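Local coordinates for protein cellulase IBT99 (Metagenomes, PDB 6WBT) that probably hydrolyses 6-phospho-alpha-glucosides as a family 4 glycoside hydrolase, binding NAD, a manganese ion and glucose 6-phosphate, at residues G116-Y119 with G120-I124. Numbering follows the deposited sequence.
Sequences GMTY and GMRTI. With NAD (nicotinamide-adenine-dinucleotide), chain G.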
loop_
_atom_site.group_PDB
_atom_site.type_symbol
_atom_site.label_atom_id
_atom_site.label_comp_id
_atom_site.label_asym_id
_atom_site.label_seq_id
_atom_site.Cartn_x
_atom_site.Cartn_y
_atom_site.Cartn_z
ATOM N N GLY A 116 -2.765 -13.628 28.824
ATOM C CA GLY A 116 -1.644 -13.608 27.909
ATOM C C GLY A 116 -1.039 -12.230 27.757
ATOM O O GLY A 116 0.184 -12.087 27.679
HETATM N N MSE A 117 -1.888 -11.208 27.692
HETATM C CA MSE A 117 -1.424 -9.828 27.616
HETATM C C MSE A 117 -0.680 -9.439 28.886
HETATM O O MSE A 117 0.313 -8.711 28.841
HETATM C CB MSE A 117 -2.603 -8.879 27.381
HETATM C CG MSE A 117 -3.257 -9.033 26.022
HETATM SE SE MSE A 117 -4.611 -7.677 25.679
HETATM C CE MSE A 117 -5.924 -8.203 27.019
ATOM N N THR A 118 -1.176 -9.928 30.027
ATOM C CA THR A 118 -0.491 -9.693 31.294
ATOM C C THR A 118 0.851 -10.413 31.324
ATOM O O THR A 118 1.869 -9.838 31.729
ATOM C CB THR A 118 -1.372 -10.147 32.457
ATOM O OG1 THR A 118 -2.616 -9.438 32.416
ATOM C CG2 THR A 118 -0.682 -9.881 33.784
ATOM N N TYR A 119 0.866 -11.679 30.901
ATOM C CA TYR A 119 2.120 -12.414 30.786
ATOM C C TYR A 119 3.057 -11.758 29.779
ATOM O O TYR A 119 4.281 -11.809 29.942
ATOM C CB TYR A 119 1.827 -13.862 30.391
ATOM C CG TYR A 119 3.033 -14.775 30.334
ATOM C CD1 TYR A 119 4.137 -14.565 31.151
ATOM C CD2 TYR A 119 3.062 -15.852 29.458
ATOM C CE1 TYR A 119 5.236 -15.401 31.094
ATOM C CE2 TYR A 119 4.154 -16.692 29.396
ATOM C CZ TYR A 119 5.238 -16.463 30.214
ATOM O OH TYR A 119 6.326 -17.302 30.147
ATOM N N GLY A 120 2.502 -11.125 28.743
ATOM C CA GLY A 120 3.341 -10.496 27.737
ATOM C C GLY A 120 4.108 -9.300 28.266
ATOM O O GLY A 120 5.302 -9.148 27.992
HETATM N N MSE A 121 3.443 -8.439 29.031
HETATM C CA MSE A 121 4.075 -7.226 29.542
HETATM C C MSE A 121 5.144 -7.534 30.587
HETATM O O MSE A 121 6.047 -6.729 30.816
HETATM C CB MSE A 121 3.028 -6.277 30.128
HETATM C CG MSE A 121 2.109 -5.651 29.089
HETATM SE SE MSE A 121 1.457 -3.897 29.638
HETATM C CE MSE A 121 3.172 -2.981 29.796
ATOM N N ARG A 122 5.040 -8.703 31.224
ATOM C CA ARG A 122 6.096 -9.145 32.126
ATOM C C ARG A 122 7.347 -9.576 31.376
ATOM O O ARG A 122 8.443 -9.541 31.947
ATOM C CB ARG A 122 5.610 -10.300 33.003
ATOM C CG ARG A 122 4.639 -9.908 34.102
ATOM C CD ARG A 122 4.536 -11.015 35.143
ATOM N NE ARG A 122 4.073 -12.273 34.565
ATOM C CZ ARG A 122 2.800 -12.653 34.531
ATOM N NH1 ARG A 122 1.859 -11.872 35.043
ATOM N NH2 ARG A 122 2.467 -13.815 33.986
ATOM N N THR A 123 7.212 -9.970 30.111
ATOM C CA THR A 123 8.303 -10.568 29.356
ATOM C C THR A 123 8.986 -9.594 28.401
ATOM O O THR A 123 10.084 -9.896 27.922
ATOM C CB THR A 123 7.788 -11.779 28.561
ATOM O OG1 THR A 123 6.810 -12.480 29.340
ATOM C CG2 THR A 123 8.924 -12.739 28.224
ATOM N N ILE A 124 8.379 -8.436 28.127
ATOM C CA ILE A 124 8.911 -7.529 27.107
ATOM C C ILE A 124 10.319 -7.073 27.474
ATOM O O ILE A 124 11.289 -7.363 26.765
ATOM C CB ILE A 124 7.967 -6.331 26.904
ATOM C CG1 ILE A 124 6.648 -6.791 26.278
ATOM C CG2 ILE A 124 8.627 -5.269 26.036
ATOM C CD1 ILE A 124 5.665 -5.670 26.025
HETATM P PA NAD G . 8.999 -22.668 34.444
HETATM O O1A NAD G . 8.283 -21.633 35.245
HETATM O O2A NAD G . 8.931 -24.085 34.908
HETATM O O5B NAD G . 10.536 -22.229 34.286
HETATM C C5B NAD G . 10.852 -20.923 33.729
HETATM C C4B NAD G . 12.246 -20.526 34.152
HETATM O O4B NAD G . 12.550 -19.196 33.652
HETATM C C3B NAD G . 12.500 -20.464 35.668
HETATM O O3B NAD G . 13.697 -21.165 35.980
HETATM C C2B NAD G . 12.679 -18.963 35.925
HETATM O O2B NAD G . 13.434 -18.661 37.079
HETATM C C1B NAD G . 13.339 -18.547 34.620
HETATM N N9A NAD G . 13.323 -17.109 34.372
HETATM C C8A NAD G . 12.320 -16.231 34.694
HETATM N N7A NAD G . 12.583 -14.992 34.359
HETATM C C5A NAD G . 13.845 -15.051 33.789
HETATM C C6A NAD G . 14.681 -14.061 33.238
HETATM N N6A NAD G . 14.356 -12.773 33.174
HETATM N N1A NAD G . 15.883 -14.455 32.756
HETATM C C2A NAD G . 16.205 -15.753 32.826
HETATM N N3A NAD G . 15.501 -16.769 33.319
HETATM C C4A NAD G . 14.316 -16.351 33.792
HETATM O O3 NAD G . 8.481 -22.603 32.928
HETATM P PN NAD G . 8.083 -23.742 31.871
HETATM O O1N NAD G . 9.202 -24.725 31.774
HETATM O O2N NAD G . 6.716 -24.247 32.194
HETATM O O5D NAD G . 8.023 -22.873 30.526
HETATM C C5D NAD G . 9.189 -22.087 30.178
HETATM C C4D NAD G . 8.839 -21.153 29.047
HETATM O O4D NAD G . 8.660 -21.923 27.836
HETATM C C3D NAD G . 7.533 -20.363 29.214
HETATM O O3D NAD G . 7.742 -19.007 28.841
HETATM C C2D NAD G . 6.621 -21.080 28.213
HETATM O O2D NAD G . 5.481 -20.337 27.811
HETATM C C1D NAD G . 7.609 -21.341 27.084
HETATM N N1N NAD G . 7.104 -22.344 26.104
HETATM C C2N NAD G . 6.687 -21.935 24.866
HETATM C C3N NAD G . 6.188 -22.849 23.950
HETATM C C7N NAD G . 5.800 -22.341 22.585
HETATM O O7N NAD G . 4.840 -22.841 22.005
HETATM N N7N NAD G . 6.547 -21.386 22.048
HETATM C C4N NAD G . 6.086 -24.187 24.318
HETATM C C5N NAD G . 6.542 -24.591 25.554
HETATM C C6N NAD G . 7.049 -23.656 26.431
#
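The carbonyl oxygen of Tyr119 is gripped from the next turn of helix 114-136 by Thr123, whose OG1 donates a 2.7 Å hydrogen bond to Tyr119 O while its N adds a weak one. This side-chain-to-backbone bond lies within the Rossmann-type NAD-binding part of a family 4 glycoside hydrolase. OG1 of Thr123 reaches the carbonyl because it sits beside its own backbone N (chi1 -37°). Earlier in the helix, Gly120 N bonds to Gly116 O and Met121 N to Met117 O in ordinary helical fashion. The Tyr119 side chain extends from the helix to the cofactor: with CG anti to the backbone N (chi1 -176°), its OH donates a 2.6 Å hydrogen bond to NAD O3D, which lies at the ring edge, in plane. A phenylalanine here would probably leave NAD O3D without its tyrosine hydrogen bond, and the ring without its tie to the cofactor. Beside the ring base runs the guanidinium of Arg122, its plane 33° from the ring; NH2 comes obliquely to 3.4 Å from Tyr119 CD1, and Tyr119 CA lies over one guanidinium face. Outside partners hold this buried charge: NH2 forms a salt bridge with Asp97, NE bonds to Val88 O and NH1 to Asn435 OD1. One turn before Arg122, the methyl CG2 of Thr118 lies 3.5 Å from its NH1.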